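PDB 5B68: 4-alpha-glucanotransferase from Corynebacterium glutamicum, which is an amylomaltase, also called disproportionating enzyme, built from an N-terminal beta-sandwich domain and a larger TIM-barrel family domain. Local coordinates for residues Gly202-Val207 against Glu688-Asn693; Glu626-Leu631 against Asn693-Arg698. All blocks are in the same frame, centred on the assembly; numbering follows the deposited sequence.

Overall arrangement
Both contacts pack the C-terminal end of the chain against the TIM-barrel family region, and they lie on the same side of the molecule with centres about 16 Å apart. Along the chain the order is 202-207, 626-631, 688-693 and 693-698, so the two connections cross. Interaction 1 sets the loop before helix 694-702 on helix 198-209, which follows the first strand of the eight-stranded parallel sheet, 177-182. Interaction 2 sets the start of helix 694-702 beside helix 627-639. Asn693 belongs to both, and a probable hydrogen bond between Arg691 O and His697 NE2 ties them, which is consistent with loop and helix docking together.

Interaction 1. Residues Gly202-Val207 against Glu688-Asn693; sequences GNLASV and ESLREN
Leu204 and Leu690 make the apolar centre of this contact, their side chains crossing at about a right angle. The pair meets methyl to methyl, Leu204 CD1 to Leu690 CD1 at 3.5 Å, which is tighter than usual for two carbons. In Leu204, chi1 (-177°) puts CG anti to the backbone N, and chi2 (56°) then turns CD1 to the loop. Leu650, on helix 650-654, touches both leucines and so adds a third apolar side chain to the cluster. Val207, one turn further along the helix, sets CG1 3.6 Å from Arg691 CD. Valine and arginine pass each other pointing opposite ways, and CG and CD of Arg691 do the touching. Val207 CG1 also reaches Leu690 CD1, more loosely, at 4.4 Å.

Polar contact is indirect. Asn203 ND2 and Glu688 OE2 stay 4.3 Å apart, bridged by a water that accepts from ND2 at 3.0 Å and donates to OE2 at 2.7 Å. Glu688 OE1 takes the N-H of Thr190. Beyond its methylenes Arg691 bends at chi3 (80°), and NE forms a salt bridge with Asp211, outside the two segments and just after helix 198-209.

That helix links the parallel strands 177-182 and 215-218 in a beta-alpha-beta crossover of the TIM barrel, and the C-terminal loop packs on its outside. Apolar packing and the water bridge join loop to helix, while the charge of Arg691 goes to Asp211; one side chain thus serves both kinds of contact.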
ATOM      1  N   GLY A 202       6.912 -10.812 -15.160  1.00 18.08           N
ATOM      2  CA  GLY A 202       6.148 -11.852 -15.813  1.00 20.06           C
ATOM      3  C   GLY A 202       6.895 -13.192 -15.968  1.00 19.41           C
ATOM      4  O   GLY A 202       6.320 -14.249 -15.780  1.00 19.17           O
ATOM      5  N   ASN A 203       8.198 -13.106 -16.201  1.00 19.35           N
ATOM      6  CA  ASN A 203       9.094 -14.251 -16.352  1.00 19.28           C
ATOM      7  C   ASN A 203       9.141 -15.005 -15.017  1.00 19.57           C
ATOM      8  O   ASN A 203       8.866 -16.202 -14.994  1.00 19.03           O
ATOM      9  CB  ASN A 203      10.503 -13.741 -16.733  1.00 20.69           C
ATOM     10  CG  ASN A 203      11.472 -14.876 -17.130  1.00 23.98           C
ATOM     11  OD1 ASN A 203      11.128 -16.085 -17.076  1.00 22.82           O
ATOM     12  ND2 ASN A 203      12.709 -14.485 -17.470  1.00 21.26           N
ATOM     13  N   LEU A 204       9.453 -14.283 -13.945  1.00 17.52           N
ATOM     14  CA  LEU A 204       9.523 -14.863 -12.585  1.00 19.11           C
ATOM     15  C   LEU A 204       8.173 -15.504 -12.267  1.00 18.46           C
ATOM     16  O   LEU A 204       8.148 -16.638 -11.736  1.00 19.25           O
ATOM     17  CB  LEU A 204       9.914 -13.876 -11.549  1.00 18.66           C
ATOM     18  CG  LEU A 204      10.089 -14.322 -10.104  1.00 21.87           C
ATOM     19  CD1 LEU A 204      11.085 -15.445  -9.998  1.00 21.41           C
ATOM     20  CD2 LEU A 204      10.419 -13.159  -9.227  1.00 22.71           C
ATOM     21  N   ALA A 205       7.062 -14.831 -12.544  1.00 18.63           N
ATOM     22  CA  ALA A 205       5.746 -15.424 -12.218  1.00 19.87           C
ATOM     23  C   ALA A 205       5.579 -16.734 -12.921  1.00 19.64           C
ATOM     24  O   ALA A 205       5.168 -17.743 -12.280  1.00 20.37           O
ATOM     25  CB  ALA A 205       4.574 -14.514 -12.592  1.00 17.79           C
ATOM     26  N   SER A 206       5.985 -16.759 -14.194  1.00 20.57           N
ATOM     27  CA  SER A 206       5.755 -17.981 -14.991  1.00 21.18           C
ATOM     28  C   SER A 206       6.640 -19.101 -14.431  1.00 20.04           C
ATOM     29  O   SER A 206       6.216 -20.249 -14.403  1.00 20.21           O
ATOM     30  CB  SER A 206       5.911 -17.774 -16.506  1.00 26.78           C
ATOM     31  OG  SER A 206       7.272 -17.576 -16.778  1.00 33.11           O
ATOM     32  N   VAL A 207       7.837 -18.783 -13.965  1.00 19.97           N
ATOM     33  CA  VAL A 207       8.747 -19.808 -13.435  1.00 21.05           C
ATOM     34  C   VAL A 207       8.241 -20.390 -12.137  1.00 21.83           C
ATOM     35  O   VAL A 207       8.161 -21.578 -11.974  1.00 21.40           O
ATOM     36  CB  VAL A 207      10.148 -19.203 -13.193  1.00 21.64           C
ATOM     37  CG1 VAL A 207      11.018 -20.089 -12.299  1.00 24.61           C
ATOM     38  CG2 VAL A 207      10.849 -18.924 -14.491  1.00 22.44           C
ATOM     39  N   GLU A 688      16.807 -17.185 -14.763  1.00 28.59           N
ATOM     40  CA  GLU A 688      17.051 -18.303 -15.668  1.00 30.18           C
ATOM     41  C   GLU A 688      17.622 -19.510 -14.939  1.00 29.31           C
ATOM     42  O   GLU A 688      17.436 -20.637 -15.376  1.00 29.99           O
ATOM     43  CB  GLU A 688      17.983 -17.901 -16.827  1.00 30.69           C
ATOM     44  CG  GLU A 688      17.280 -17.102 -17.908  1.00 36.10           C
ATOM     45  CD  GLU A 688      17.268 -15.624 -17.626  1.00 37.66           C
ATOM     46  OE1 GLU A 688      17.735 -15.155 -16.543  1.00 31.46           O
ATOM     47  OE2 GLU A 688      16.804 -14.942 -18.530  1.00 47.41           O
ATOM     48  N   SER A 689      18.308 -19.253 -13.847  1.00 26.41           N
ATOM     49  CA  SER A 689      18.945 -20.282 -13.082  1.00 30.37           C
ATOM     50  C   SER A 689      18.168 -20.771 -11.929  1.00 30.90           C
ATOM     51  O   SER A 689      18.698 -21.610 -11.183  1.00 28.62           O
ATOM     52  CB  SER A 689      20.195 -19.723 -12.448  1.00 30.16           C
ATOM     53  OG  SER A 689      21.051 -19.357 -13.464  1.00 33.09           O
ATOM     54  N   LEU A 690      17.008 -20.176 -11.638  1.00 27.52           N
ATOM     55  CA  LEU A 690      16.351 -20.503 -10.373  1.00 27.11           C
ATOM     56  C   LEU A 690      16.077 -21.966 -10.178  1.00 27.52           C
ATOM     57  O   LEU A 690      16.264 -22.513  -9.059  1.00 30.67           O
ATOM     58  CB  LEU A 690      15.007 -19.768 -10.260  1.00 26.47           C
ATOM     59  CG  LEU A 690      15.143 -18.333  -9.737  1.00 28.44           C
ATOM     60  CD1 LEU A 690      13.814 -17.592  -9.937  1.00 26.76           C
ATOM     61  CD2 LEU A 690      15.425 -18.290  -8.250  1.00 27.09           C
ATOM     62  N   ARG A 691      15.557 -22.575 -11.215  1.00 24.99           N
ATOM     63  CA  ARG A 691      15.148 -23.953 -11.172  1.00 28.38           C
ATOM     64  C   ARG A 691      16.302 -24.926 -11.428  1.00 33.00           C
ATOM     65  O   ARG A 691      16.053 -26.094 -11.468  1.00 35.91           O
ATOM     66  CB  ARG A 691      13.992 -24.213 -12.147  1.00 32.06           C
ATOM     67  CG  ARG A 691      12.783 -23.427 -11.715  1.00 34.71           C
ATOM     68  CD  ARG A 691      11.538 -23.667 -12.545  1.00 35.43           C
ATOM     69  NE  ARG A 691      10.875 -24.886 -12.141  1.00 36.66           N
ATOM     70  CZ  ARG A 691      11.036 -26.044 -12.764  1.00 42.50           C
ATOM     71  NH1 ARG A 691      11.831 -26.139 -13.856  1.00 36.90           N
ATOM     72  NH2 ARG A 691      10.383 -27.117 -12.295  1.00 34.99           N
ATOM     73  N   GLU A 692      17.546 -24.435 -11.575  1.00 33.34           N
ATOM     74  CA  GLU A 692      18.718 -25.265 -11.692  1.00 37.53           C
ATOM     75  C   GLU A 692      19.240 -25.584 -10.307  1.00 38.16           C
ATOM     76  O   GLU A 692      20.069 -26.439 -10.199  1.00 37.17           O
ATOM     77  CB  GLU A 692      19.837 -24.554 -12.502  1.00 41.13           C
ATOM     78  CG  GLU A 692      19.491 -24.388 -13.966  1.00 47.11           C
ATOM     79  CD  GLU A 692      20.433 -23.455 -14.729  1.00 58.00           C
ATOM     80  OE1 GLU A 692      21.244 -22.706 -14.113  1.00 64.36           O
ATOM     81  OE2 GLU A 692      20.335 -23.455 -15.973  1.00 60.69           O
ATOM     82  N   ASN A 693      18.838 -24.883  -9.245  1.00 42.99           N
ATOM     83  CA  ASN A 693      19.504 -25.137  -7.946  1.00 46.68           C
ATOM     84  C   ASN A 693      18.616 -26.062  -7.155  1.00 38.47           C
ATOM     85  O   ASN A 693      17.401 -25.898  -7.157  1.00 30.58           O
ATOM     86  CB  ASN A 693      19.778 -23.907  -7.073  1.00 57.51           C
ATOM     87  CG  ASN A 693      19.897 -22.619  -7.850  1.00 70.59           C
ATOM     88  OD1 ASN A 693      20.871 -22.387  -8.582  1.00 79.14           O
ATOM     89  ND2 ASN A 693      18.901 -21.748  -7.676  1.00 79.67           N
TER
HETATM   90  O   HOH W   1      14.502 -16.129 -19.180  1.00 40.61           O

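Interaction 2. Residues Glu626-Leu631 against Asn693-Arg698; sequences ELAELL and NELYHR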
ATOM      1  N   GLU A 626      21.009 -29.186   8.959  1.00 27.26           N
ATOM      2  CA  GLU A 626      21.529 -28.424   7.847  1.00 28.81           C
ATOM      3  C   GLU A 626      20.558 -27.307   7.480  1.00 29.92           C
ATOM      4  O   GLU A 626      19.385 -27.421   7.719  1.00 27.31           O
ATOM      5  CB  GLU A 626      21.665 -29.328   6.639  1.00 38.13           C
ATOM      6  CG  GLU A 626      22.552 -30.521   6.845  1.00 43.99           C
ATOM      7  CD  GLU A 626      23.918 -30.264   6.296  1.00 56.45           C
ATOM      8  OE1 GLU A 626      24.648 -29.468   6.913  1.00 63.04           O
ATOM      9  OE2 GLU A 626      24.250 -30.833   5.241  1.00 60.68           O
ATOM     10  N   LEU A 627      21.050 -26.269   6.826  1.00 30.42           N
ATOM     11  CA  LEU A 627      20.209 -25.140   6.505  1.00 32.96           C
ATOM     12  C   LEU A 627      19.018 -25.602   5.690  1.00 26.07           C
ATOM     13  O   LEU A 627      17.904 -25.256   6.001  1.00 27.34           O
ATOM     14  CB  LEU A 627      21.011 -24.166   5.645  1.00 33.62           C
ATOM     15  CG  LEU A 627      20.577 -22.716   5.430  1.00 41.11           C
ATOM     16  CD1 LEU A 627      20.554 -22.301   3.978  1.00 39.60           C
ATOM     17  CD2 LEU A 627      19.286 -22.360   6.128  1.00 39.11           C
ATOM     18  N   ALA A 628      19.249 -26.444   4.700  1.00 25.11           N
ATOM     19  CA  ALA A 628      18.169 -26.916   3.852  1.00 24.93           C
ATOM     20  C   ALA A 628      17.119 -27.681   4.646  1.00 25.80           C
ATOM     21  O   ALA A 628      15.952 -27.567   4.379  1.00 22.76           O
ATOM     22  CB  ALA A 628      18.694 -27.757   2.701  1.00 25.74           C
ATOM     23  N   GLU A 629      17.548 -28.479   5.606  1.00 23.09           N
ATOM     24  CA  GLU A 629      16.594 -29.211   6.427  1.00 26.48           C
ATOM     25  C   GLU A 629      15.701 -28.288   7.265  1.00 22.76           C
ATOM     26  O   GLU A 629      14.531 -28.520   7.419  1.00 23.69           O
ATOM     27  CB  GLU A 629      17.309 -30.241   7.297  1.00 31.63           C
ATOM     28  CG  GLU A 629      18.274 -31.110   6.508  1.00 33.01           C
ATOM     29  CD  GLU A 629      19.018 -32.111   7.370  1.00 38.36           C
ATOM     30  OE1 GLU A 629      19.748 -31.709   8.278  1.00 34.42           O
ATOM     31  OE2 GLU A 629      18.857 -33.309   7.131  1.00 43.61           O
ATOM     32  N   LEU A 630      16.286 -27.239   7.799  1.00 22.95           N
ATOM     33  CA  LEU A 630      15.539 -26.280   8.621  1.00 22.88           C
ATOM     34  C   LEU A 630      14.583 -25.482   7.739  1.00 22.54           C
ATOM     35  O   LEU A 630      13.434 -25.336   8.096  1.00 21.35           O
ATOM     36  CB  LEU A 630      16.501 -25.386   9.362  1.00 24.95           C
ATOM     37  CG  LEU A 630      17.293 -26.120  10.450  1.00 24.40           C
ATOM     38  CD1 LEU A 630      18.494 -25.306  10.851  1.00 27.29           C
ATOM     39  CD2 LEU A 630      16.440 -26.431  11.631  1.00 29.10           C
ATOM     40  N   LEU A 631      15.067 -25.024   6.594  1.00 22.45           N
ATOM     41  CA  LEU A 631      14.177 -24.393   5.613  1.00 21.90           C
ATOM     42  C   LEU A 631      13.024 -25.272   5.214  1.00 23.56           C
ATOM     43  O   LEU A 631      11.885 -24.869   5.172  1.00 24.02           O
ATOM     44  CB  LEU A 631      14.958 -24.004   4.390  1.00 22.81           C
ATOM     45  CG  LEU A 631      15.892 -22.839   4.569  1.00 22.69           C
ATOM     46  CD1 LEU A 631      16.806 -22.755   3.408  1.00 24.40           C
ATOM     47  CD2 LEU A 631      15.114 -21.517   4.779  1.00 24.90           C
ATOM     48  N   ASN A 693      18.838 -24.883  -9.245  1.00 42.99           N
ATOM     49  CA  ASN A 693      19.504 -25.137  -7.946  1.00 46.68           C
ATOM     50  C   ASN A 693      18.616 -26.062  -7.155  1.00 38.47           C
ATOM     51  O   ASN A 693      17.401 -25.898  -7.157  1.00 30.58           O
ATOM     52  CB  ASN A 693      19.778 -23.907  -7.073  1.00 57.51           C
ATOM     53  CG  ASN A 693      19.897 -22.619  -7.850  1.00 70.59           C
ATOM     54  OD1 ASN A 693      20.871 -22.387  -8.582  1.00 79.14           O
ATOM     55  ND2 ASN A 693      18.901 -21.748  -7.676  1.00 79.67           N
ATOM     56  N   GLU A 694      19.228 -27.033  -6.490  1.00 37.14           N
ATOM     57  CA  GLU A 694      18.501 -28.008  -5.705  1.00 34.57           C
ATOM     58  C   GLU A 694      17.747 -27.380  -4.517  1.00 31.73           C
ATOM     59  O   GLU A 694      16.631 -27.859  -4.195  1.00 24.29           O
ATOM     60  CB  GLU A 694      19.456 -29.134  -5.213  1.00 44.12           C
ATOM     61  CG  GLU A 694      18.759 -30.344  -4.556  1.00 53.22           C
ATOM     62  CD  GLU A 694      19.736 -31.389  -3.939  1.00 68.29           C
ATOM     63  OE1 GLU A 694      20.766 -31.002  -3.289  1.00 59.89           O
ATOM     64  OE2 GLU A 694      19.461 -32.619  -4.083  1.00 73.42           O
ATOM     65  N   LEU A 695      18.326 -26.340  -3.882  1.00 30.27           N
ATOM     66  CA  LEU A 695      17.659 -25.636  -2.747  1.00 28.14           C
ATOM     67  C   LEU A 695      16.264 -25.095  -3.144  1.00 23.30           C
ATOM     68  O   LEU A 695      15.293 -25.336  -2.444  1.00 23.83           O
ATOM     69  CB  LEU A 695      18.537 -24.533  -2.121  1.00 28.30           C
ATOM     70  CG  LEU A 695      17.892 -23.788  -0.928  1.00 29.75           C
ATOM     71  CD1 LEU A 695      17.499 -24.819   0.153  1.00 33.69           C
ATOM     72  CD2 LEU A 695      18.799 -22.725  -0.307  1.00 32.31           C
ATOM     73  N   TYR A 696      16.165 -24.466  -4.311  1.00 22.02           N
ATOM     74  CA  TYR A 696      14.864 -24.004  -4.837  1.00 20.73           C
ATOM     75  C   TYR A 696      13.798 -25.106  -4.832  1.00 22.88           C
ATOM     76  O   TYR A 696      12.696 -24.913  -4.346  1.00 20.81           O
ATOM     77  CB  TYR A 696      15.042 -23.438  -6.266  1.00 21.55           C
ATOM     78  CG  TYR A 696      13.752 -23.109  -6.909  1.00 21.00           C
ATOM     79  CD1 TYR A 696      13.058 -24.071  -7.574  1.00 22.17           C
ATOM     80  CD2 TYR A 696      13.165 -21.866  -6.775  1.00 23.12           C
ATOM     81  CE1 TYR A 696      11.853 -23.824  -8.155  1.00 21.57           C
ATOM     82  CE2 TYR A 696      11.945 -21.614  -7.341  1.00 23.99           C
ATOM     83  CZ  TYR A 696      11.280 -22.590  -8.009  1.00 24.76           C
ATOM     84  OH  TYR A 696      10.052 -22.378  -8.580  1.00 23.89           O
ATOM     85  N   HIS A 697      14.150 -26.273  -5.385  1.00 23.15           N
ATOM     86  CA  HIS A 697      13.245 -27.392  -5.524  1.00 23.39           C
ATOM     87  C   HIS A 697      12.931 -27.951  -4.159  1.00 21.74           C
ATOM     88  O   HIS A 697      11.783 -28.349  -3.923  1.00 22.51           O
ATOM     89  CB  HIS A 697      13.855 -28.488  -6.420  1.00 26.27           C
ATOM     90  CG  HIS A 697      13.905 -28.084  -7.851  1.00 25.08           C
ATOM     91  ND1 HIS A 697      12.764 -27.932  -8.592  1.00 29.30           N
ATOM     92  CD2 HIS A 697      14.926 -27.639  -8.627  1.00 28.01           C
ATOM     93  CE1 HIS A 697      13.078 -27.498  -9.801  1.00 29.13           C
ATOM     94  NE2 HIS A 697      14.385 -27.318  -9.848  1.00 26.72           N
ATOM     95  N   ARG A 698      13.921 -28.025  -3.271  1.00 20.14           N
ATOM     96  CA  ARG A 698      13.610 -28.517  -1.886  1.00 22.97           C
ATOM     97  C   ARG A 698      12.536 -27.610  -1.152  1.00 22.26           C
ATOM     98  O   ARG A 698      11.551 -28.071  -0.498  1.00 21.04           O
ATOM     99  CB  ARG A 698      14.883 -28.618  -1.084  1.00 22.94           C
ATOM    100  CG  ARG A 698      15.837 -29.703  -1.593  1.00 27.26           C
ATOM    101  CD  ARG A 698      17.152 -29.744  -0.833  1.00 26.24           C
ATOM    102  NE  ARG A 698      16.958 -30.344   0.454  1.00 29.01           N
ATOM    103  CZ  ARG A 698      17.899 -30.779   1.299  1.00 27.42           C
ATOM    104  NH1 ARG A 698      17.514 -31.271   2.473  1.00 26.33           N
ATOM    105  NH2 ARG A 698      19.187 -30.787   0.987  1.00 26.70           N
TER
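Ala628 CB sits over the centre of one face of the Arg698 guanidinium, 3.4 Å from Arg698 CZ. Ala628 CB is almost equally near Arg698 NH2, at 3.5 Å, as expected for a methyl over the middle of the group. In Arg698, chi1 sets CG anti to the carbonyl carbon, and the bend at chi3 (75°) turns NE out of the line of the chain. NE forms a salt bridge with Glu632, the next residue of helix 627-639 after Leu631, which probably helps to hold the group there. Glu629 runs beside Arg698 in the same direction, but only its CG approaches, 4.1 Å from Arg698 NH1. The extended chain of Glu629 carries the carboxylate to the start of its own helix, where OE1 accepts the N-H of Glu626, the N-cap residue, at 2.9 Å through the anti lone pair.

Leu695 makes the apolar half of the contact: chi1 (-179°) sets CG anti to the backbone N, and chi2 turns CD1 to Leu631 CD1, 3.9 Å away. The two leucines cross at about a right angle.

This is plain helix-helix packing at the surface, between helix 627-639, which precedes barrel strand 645-649, and the C-terminal helix 694-702. Segments 627-631 and 694-698 run 24° from parallel. Leucine packing is combined with a methyl on a guanidinium, whose charge is probably met mainly by Glu632.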